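Local coordinates for protein acetyltransferase, GNAT family (Streptococcus agalactiae 2603V/R, PDB 2PC1) that probably transfers an acyl group, most likely acetyl, from a coenzyme A thioester to an acceptor that is not established, at residues 83-96 and 109-123. Sequence-based numbering, arbitrary orientation.
Sequences ATYAAVIDGHEEVY and HRYLTFHRIAISNQF. With SO4 (sulfate ion), chain B.
His109 O is gripped by ND1 of His92 over 2.6 Å, the donor lying in the carbonyl plane on a lone pair. The two imidazoles form an offset stack, planes 3° apart, with His109 CE1 over the centre of the His92 ring; His92 NE2 is held in turn by Asp97. This histidine pair lies just beyond the end of two neighbouring antiparallel strands at the middle of the mixed GNAT sheet, consecutive in the chain and joined by a long loop, whose regular pairing is broken by a bulge. Strand 83-91 runs against 111-119 through reciprocal N-H to O bonds, as in Ala87 with His115. The register slips by one between Tyr85 and Ala87, a beta bulge at which Arg116 turns the corner. There Arg116 N donates at 2.9 Å to O1 of a sulfate that probably came in with the crystallisation solution and is also bound by Tyr58, Gln51 and Trp52. The guanidinium meets Ala87 CB through NH2, while its NE forms a salt bridge to Asp67, which Tyr85 OH shares.

On the Val88 face, CG2 of Val88 packs alongside Phe114 CD1, and Leu112 CD2 reaches Asp90 CB. Beyond it, Arg110, extended from CG to NE, takes Asp90 side-on: NE meets OD1 at 2.9 Å and NH2 meets OD2 at 2.8 Å, both on syn sides but somewhat out of the carboxylate plane, with the carboxylate and guanidinium planes only 19° apart.

On the opposite face, Gly91 O sits over the centre of one face of the Tyr111 ring, 3.6 Å from its plane; with CG between the backbone N and the carbonyl carbon (chi1 41°), the ring reaches back to the partner strand. Just past that strand, Glu93 N donates to Tyr111 OH at 2.9 Å. Nearby, Tyr96, its hydroxyl hydrogen-bonded to Asp148, brings CD2 to 3.5 Å from Tyr111 OH.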
loop_
_atom_site.group_PDB
_atom_site.type_symbol
_atom_site.label_atom_id
_atom_site.label_comp_id
_atom_site.label_asym_id
_atom_site.label_seq_id
_atom_site.Cartn_x
_atom_site.Cartn_y
_atom_site.Cartn_z
ATOM N N ALA A 83 -8.549 -10.565 2.866
ATOM C CA ALA A 83 -8.411 -10.371 1.440
ATOM C C ALA A 83 -7.341 -9.367 1.012
ATOM O O ALA A 83 -6.849 -9.396 -0.116
ATOM C CB ALA A 83 -9.739 -9.940 0.882
ATOM N N THR A 84 -7.036 -8.393 1.864
ATOM C CA THR A 84 -6.119 -7.332 1.518
ATOM C C THR A 84 -5.299 -6.979 2.754
ATOM O O THR A 84 -5.727 -7.164 3.876
ATOM C CB THR A 84 -6.837 -6.064 1.044
ATOM O OG1 THR A 84 -7.683 -5.560 2.092
ATOM C CG2 THR A 84 -7.704 -6.318 -0.193
ATOM N N TYR A 85 -4.148 -6.395 2.493
ATOM C CA TYR A 85 -3.217 -5.924 3.514
ATOM C C TYR A 85 -2.567 -4.649 3.058
ATOM O O TYR A 85 -2.263 -4.504 1.861
ATOM C CB TYR A 85 -2.127 -6.976 3.749
ATOM C CG TYR A 85 -1.103 -6.520 4.760
ATOM C CD1 TYR A 85 -1.339 -6.710 6.088
ATOM C CD2 TYR A 85 0.079 -5.895 4.380
ATOM C CE1 TYR A 85 -0.424 -6.293 7.036
ATOM C CE2 TYR A 85 0.994 -5.471 5.315
ATOM C CZ TYR A 85 0.726 -5.653 6.628
ATOM O OH TYR A 85 1.626 -5.243 7.610
ATOM N N ALA A 86 -2.310 -3.734 3.978
ATOM C CA ALA A 86 -1.403 -2.620 3.729
ATOM C C ALA A 86 -0.845 -2.139 5.032
ATOM O O ALA A 86 -1.480 -2.277 6.076
ATOM C CB ALA A 86 -2.087 -1.494 3.060
ATOM N N ALA A 87 0.343 -1.555 4.959
ATOM C CA ALA A 87 0.904 -0.821 6.075
ATOM C C ALA A 87 0.626 0.662 5.876
ATOM O O ALA A 87 0.848 1.185 4.774
ATOM C CB ALA A 87 2.401 -1.043 6.154
ATOM N N VAL A 88 0.178 1.331 6.906
ATOM C CA VAL A 88 -0.175 2.751 6.877
ATOM C C VAL A 88 0.693 3.424 7.933
ATOM O O VAL A 88 0.600 3.099 9.122
ATOM C CB VAL A 88 -1.663 2.966 7.193
ATOM C CG1 VAL A 88 -1.988 4.448 7.188
ATOM C CG2 VAL A 88 -2.519 2.217 6.199
ATOM N N ILE A 89 1.527 4.372 7.499
ATOM C CA ILE A 89 2.451 5.033 8.403
ATOM C C ILE A 89 2.211 6.536 8.376
ATOM O O ILE A 89 2.203 7.152 7.306
ATOM C CB ILE A 89 3.897 4.762 7.986
ATOM C CG1 ILE A 89 4.168 3.249 7.939
ATOM C CG2 ILE A 89 4.852 5.437 8.963
ATOM C CD1 ILE A 89 5.571 2.873 7.513
ATOM N N ASP A 90 2.019 7.113 9.558
ATOM C CA ASP A 90 1.847 8.538 9.735
ATOM C C ASP A 90 3.193 9.108 10.120
ATOM O O ASP A 90 3.703 8.845 11.195
ATOM C CB ASP A 90 0.810 8.765 10.854
ATOM C CG ASP A 90 0.497 10.213 11.142
ATOM O OD1 ASP A 90 0.958 11.130 10.440
ATOM O OD2 ASP A 90 -0.240 10.432 12.148
ATOM N N GLY A 91 3.761 9.934 9.260
ATOM C CA GLY A 91 5.049 10.539 9.548
ATOM C C GLY A 91 5.736 10.926 8.262
ATOM O O GLY A 91 5.095 11.365 7.336
ATOM N N HIS A 92 7.036 10.701 8.196
ATOM C CA HIS A 92 7.869 11.196 7.129
ATOM C C HIS A 92 8.682 10.060 6.509
ATOM O O HIS A 92 9.205 9.208 7.231
ATOM C CB HIS A 92 8.817 12.234 7.690
ATOM C CG HIS A 92 9.568 12.990 6.650
ATOM N ND1 HIS A 92 8.986 13.986 5.901
ATOM C CD2 HIS A 92 10.851 12.899 6.232
ATOM C CE1 HIS A 92 9.888 14.485 5.078
ATOM N NE2 HIS A 92 11.025 13.832 5.251
ATOM N N GLU A 93 8.799 10.079 5.182
ATOM C CA GLU A 93 9.685 9.161 4.457
ATOM C C GLU A 93 10.877 9.926 3.955
ATOM O O GLU A 93 10.762 10.786 3.107
ATOM C CB GLU A 93 8.982 8.527 3.263
ATOM C CG GLU A 93 8.019 7.428 3.598
ATOM C CD GLU A 93 8.679 6.218 4.255
ATOM O OE1 GLU A 93 9.914 6.003 4.110
ATOM O OE2 GLU A 93 7.935 5.475 4.917
ATOM N N GLU A 94 12.052 9.637 4.503
ATOM C CA GLU A 94 13.224 10.410 4.125
ATOM C C GLU A 94 13.492 10.380 2.618
ATOM O O GLU A 94 13.858 11.383 2.025
ATOM C CB GLU A 94 14.479 9.922 4.867
ATOM C CG GLU A 94 14.358 9.908 6.400
ATOM C CD GLU A 94 14.101 11.273 7.015
ATOM O OE1 GLU A 94 14.733 12.262 6.588
ATOM O OE2 GLU A 94 13.269 11.349 7.951
ATOM N N VAL A 95 13.296 9.220 2.005
ATOM C CA VAL A 95 13.614 9.074 0.584
ATOM C C VAL A 95 12.693 9.949 -0.281
ATOM O O VAL A 95 13.043 10.333 -1.384
ATOM C CB VAL A 95 13.590 7.579 0.167
ATOM C CG1 VAL A 95 13.678 7.399 -1.351
ATOM C CG2 VAL A 95 14.751 6.864 0.848
ATOM N N TYR A 96 11.503 10.266 0.218
ATOM C CA TYR A 96 10.587 11.141 -0.506
ATOM C C TYR A 96 11.123 12.563 -0.652
ATOM O O TYR A 96 10.745 13.288 -1.573
ATOM C CB TYR A 96 9.200 11.156 0.157
ATOM C CG TYR A 96 8.353 9.947 -0.099
ATOM C CD1 TYR A 96 8.805 8.837 -0.820
ATOM C CD2 TYR A 96 7.063 9.886 0.409
ATOM C CE1 TYR A 96 7.984 7.726 -1.056
ATOM C CE2 TYR A 96 6.273 8.784 0.198
ATOM C CZ TYR A 96 6.711 7.720 -0.538
ATOM O OH TYR A 96 5.837 6.659 -0.708
ATOM N N HIS A 109 6.015 17.959 5.886
ATOM C CA HIS A 109 6.856 16.905 6.423
ATOM C C HIS A 109 6.061 15.676 6.836
ATOM O O HIS A 109 6.556 14.567 6.764
ATOM C CB HIS A 109 7.570 17.462 7.659
ATOM C CG HIS A 109 8.574 16.537 8.258
ATOM N ND1 HIS A 109 9.887 16.510 7.843
ATOM C CD2 HIS A 109 8.459 15.593 9.216
ATOM C CE1 HIS A 109 10.542 15.602 8.542
ATOM N NE2 HIS A 109 9.701 15.028 9.379
ATOM N N ARG A 110 4.835 15.858 7.291
ATOM C CA ARG A 110 4.081 14.767 7.901
ATOM C C ARG A 110 2.929 14.400 7.006
ATOM O O ARG A 110 2.168 15.266 6.586
ATOM C CB ARG A 110 3.523 15.204 9.239
ATOM C CG ARG A 110 2.643 14.191 9.889
ATOM C CD ARG A 110 2.015 14.736 11.134
ATOM N NE ARG A 110 1.289 13.690 11.814
ATOM C CZ ARG A 110 0.652 13.861 12.961
ATOM N NH1 ARG A 110 0.669 15.044 13.553
ATOM N NH2 ARG A 110 0.017 12.855 13.510
ATOM N N TYR A 111 2.823 13.126 6.674
ATOM C CA TYR A 111 1.756 12.639 5.783
ATOM C C TYR A 111 1.495 11.175 6.079
ATOM O O TYR A 111 2.179 10.586 6.874
ATOM C CB TYR A 111 2.124 12.907 4.300
ATOM C CG TYR A 111 3.567 12.631 3.991
ATOM C CD1 TYR A 111 4.025 11.340 3.801
ATOM C CD2 TYR A 111 4.489 13.663 3.902
ATOM C CE1 TYR A 111 5.372 11.086 3.578
ATOM C CE2 TYR A 111 5.812 13.419 3.694
ATOM C CZ TYR A 111 6.241 12.125 3.492
ATOM O OH TYR A 111 7.581 11.878 3.278
ATOM N N LEU A 112 0.489 10.620 5.437
ATOM C CA LEU A 112 0.204 9.179 5.518
ATOM C C LEU A 112 0.753 8.504 4.302
ATOM O O LEU A 112 0.507 8.952 3.191
ATOM C CB LEU A 112 -1.305 8.948 5.613
ATOM C CG LEU A 112 -1.917 9.364 6.930
ATOM C CD1 LEU A 112 -3.429 9.384 6.816
ATOM C CD2 LEU A 112 -1.507 8.418 8.049
ATOM N N THR A 113 1.489 7.437 4.502
ATOM C CA THR A 113 2.023 6.672 3.401
ATOM C C THR A 113 1.510 5.239 3.486
ATOM O O THR A 113 1.418 4.678 4.573
ATOM C CB THR A 113 3.584 6.679 3.400
ATOM O OG1 THR A 113 4.059 8.032 3.536
ATOM C CG2 THR A 113 4.123 6.075 2.110
ATOM N N PHE A 114 1.175 4.663 2.346
ATOM C CA PHE A 114 0.804 3.265 2.274
ATOM C C PHE A 114 1.947 2.491 1.677
ATOM O O PHE A 114 2.457 2.880 0.643
ATOM C CB PHE A 114 -0.435 3.038 1.381
ATOM C CG PHE A 114 -1.707 3.726 1.830
ATOM C CD1 PHE A 114 -1.878 4.301 3.075
ATOM C CD2 PHE A 114 -2.768 3.815 0.925
ATOM C CE1 PHE A 114 -3.072 4.922 3.408
ATOM C CE2 PHE A 114 -3.965 4.429 1.267
ATOM C CZ PHE A 114 -4.120 4.977 2.489
ATOM N N HIS A 115 2.315 1.379 2.310
ATOM C CA HIS A 115 3.351 0.480 1.824
ATOM C C HIS A 115 2.819 -0.943 1.863
ATOM O O HIS A 115 1.815 -1.229 2.529
ATOM C CB HIS A 115 4.579 0.501 2.749
ATOM C CG HIS A 115 5.202 1.847 2.963
ATOM N ND1 HIS A 115 6.107 2.391 2.090
ATOM C CD2 HIS A 115 5.112 2.708 4.006
ATOM C CE1 HIS A 115 6.531 3.549 2.569
ATOM N NE2 HIS A 115 5.935 3.770 3.727
ATOM N N ARG A 116 3.514 -1.844 1.185
ATOM C CA ARG A 116 3.286 -3.278 1.340
ATOM C C ARG A 116 1.844 -3.654 1.043
ATOM O O ARG A 116 1.230 -4.471 1.732
ATOM C CB ARG A 116 3.758 -3.768 2.710
ATOM C CG ARG A 116 5.261 -3.695 2.807
ATOM C CD ARG A 116 5.806 -4.051 4.177
ATOM N NE ARG A 116 5.551 -3.047 5.217
ATOM C CZ ARG A 116 6.214 -1.905 5.325
ATOM N NH1 ARG A 116 7.101 -1.551 4.414
ATOM N NH2 ARG A 116 5.959 -1.097 6.346
ATOM N N ILE A 117 1.283 -3.052 0.009
ATOM C CA ILE A 117 -0.079 -3.305 -0.366
ATOM C C ILE A 117 -0.173 -4.642 -1.080
ATOM O O ILE A 117 0.480 -4.869 -2.087
ATOM C CB ILE A 117 -0.628 -2.190 -1.265
ATOM C CG1 ILE A 117 -0.617 -0.849 -0.524
ATOM C CG2 ILE A 117 -2.063 -2.527 -1.710
ATOM C CD1 ILE A 117 -0.817 0.338 -1.418
ATOM N N ALA A 118 -1.006 -5.529 -0.565
ATOM C CA ALA A 118 -1.191 -6.836 -1.160
ATOM C C ALA A 118 -2.660 -7.075 -1.290
ATOM O O ALA A 118 -3.424 -6.957 -0.333
ATOM C CB ALA A 118 -0.553 -7.897 -0.324
ATOM N N ILE A 119 -3.074 -7.394 -2.500
ATOM C CA ILE A 119 -4.480 -7.430 -2.829
ATOM C C ILE A 119 -4.709 -8.797 -3.397
ATOM O O ILE A 119 -4.073 -9.182 -4.388
ATOM C CB ILE A 119 -4.869 -6.393 -3.885
ATOM C CG1 ILE A 119 -4.433 -4.973 -3.466
ATOM C CG2 ILE A 119 -6.372 -6.477 -4.143
ATOM C CD1 ILE A 119 -5.044 -4.431 -2.178
ATOM N N SER A 120 -5.568 -9.550 -2.744
ATOM C CA SER A 120 -5.907 -10.883 -3.228
ATOM C C SER A 120 -6.344 -10.846 -4.675
ATOM O O SER A 120 -7.056 -9.942 -5.079
ATOM C CB SER A 120 -7.045 -11.487 -2.406
ATOM O OG SER A 120 -7.384 -12.780 -2.915
ATOM N N ASN A 121 -5.937 -11.855 -5.438
ATOM C CA ASN A 121 -6.479 -12.078 -6.795
ATOM C C ASN A 121 -7.517 -13.221 -6.824
ATOM O O ASN A 121 -8.170 -13.452 -7.847
ATOM C CB ASN A 121 -5.356 -12.398 -7.769
ATOM C CG ASN A 121 -4.439 -13.454 -7.234
ATOM O OD1 ASN A 121 -4.892 -14.519 -6.797
ATOM N ND2 ASN A 121 -3.150 -13.148 -7.193
ATOM N N GLN A 122 -7.606 -13.979 -5.728
ATOM C CA GLN A 122 -8.724 -14.885 -5.465
ATOM C C GLN A 122 -9.960 -14.033 -5.215
ATOM O O GLN A 122 -11.096 -14.492 -5.340
ATOM C CB GLN A 122 -8.433 -15.750 -4.236
ATOM N N PHE A 123 -9.705 -12.795 -4.788
ATOM C CA PHE A 123 -10.647 -11.698 -4.925
ATOM C C PHE A 123 -10.077 -10.698 -5.969
ATOM O O PHE A 123 -9.602 -9.631 -5.612
ATOM C CB PHE A 123 -10.805 -10.994 -3.577
ATOM C CG PHE A 123 -11.415 -11.838 -2.483
ATOM C CD1 PHE A 123 -12.790 -11.871 -2.311
ATOM C CD2 PHE A 123 -10.620 -12.526 -1.581
ATOM C CE1 PHE A 123 -13.360 -12.603 -1.284
ATOM C CE2 PHE A 123 -11.180 -13.256 -0.546
ATOM C CZ PHE A 123 -12.557 -13.296 -0.401
HETATM S S SO4 B . 6.504 -1.575 -1.097
HETATM O O1 SO4 B . 5.741 -2.628 -0.473
HETATM O O2 SO4 B . 5.601 -0.473 -1.416
HETATM O O3 SO4 B . 7.573 -1.101 -0.240
HETATM O O4 SO4 B . 7.051 -2.108 -2.342
HETATM O O HOH W 1 4.356 8.630 6.158
#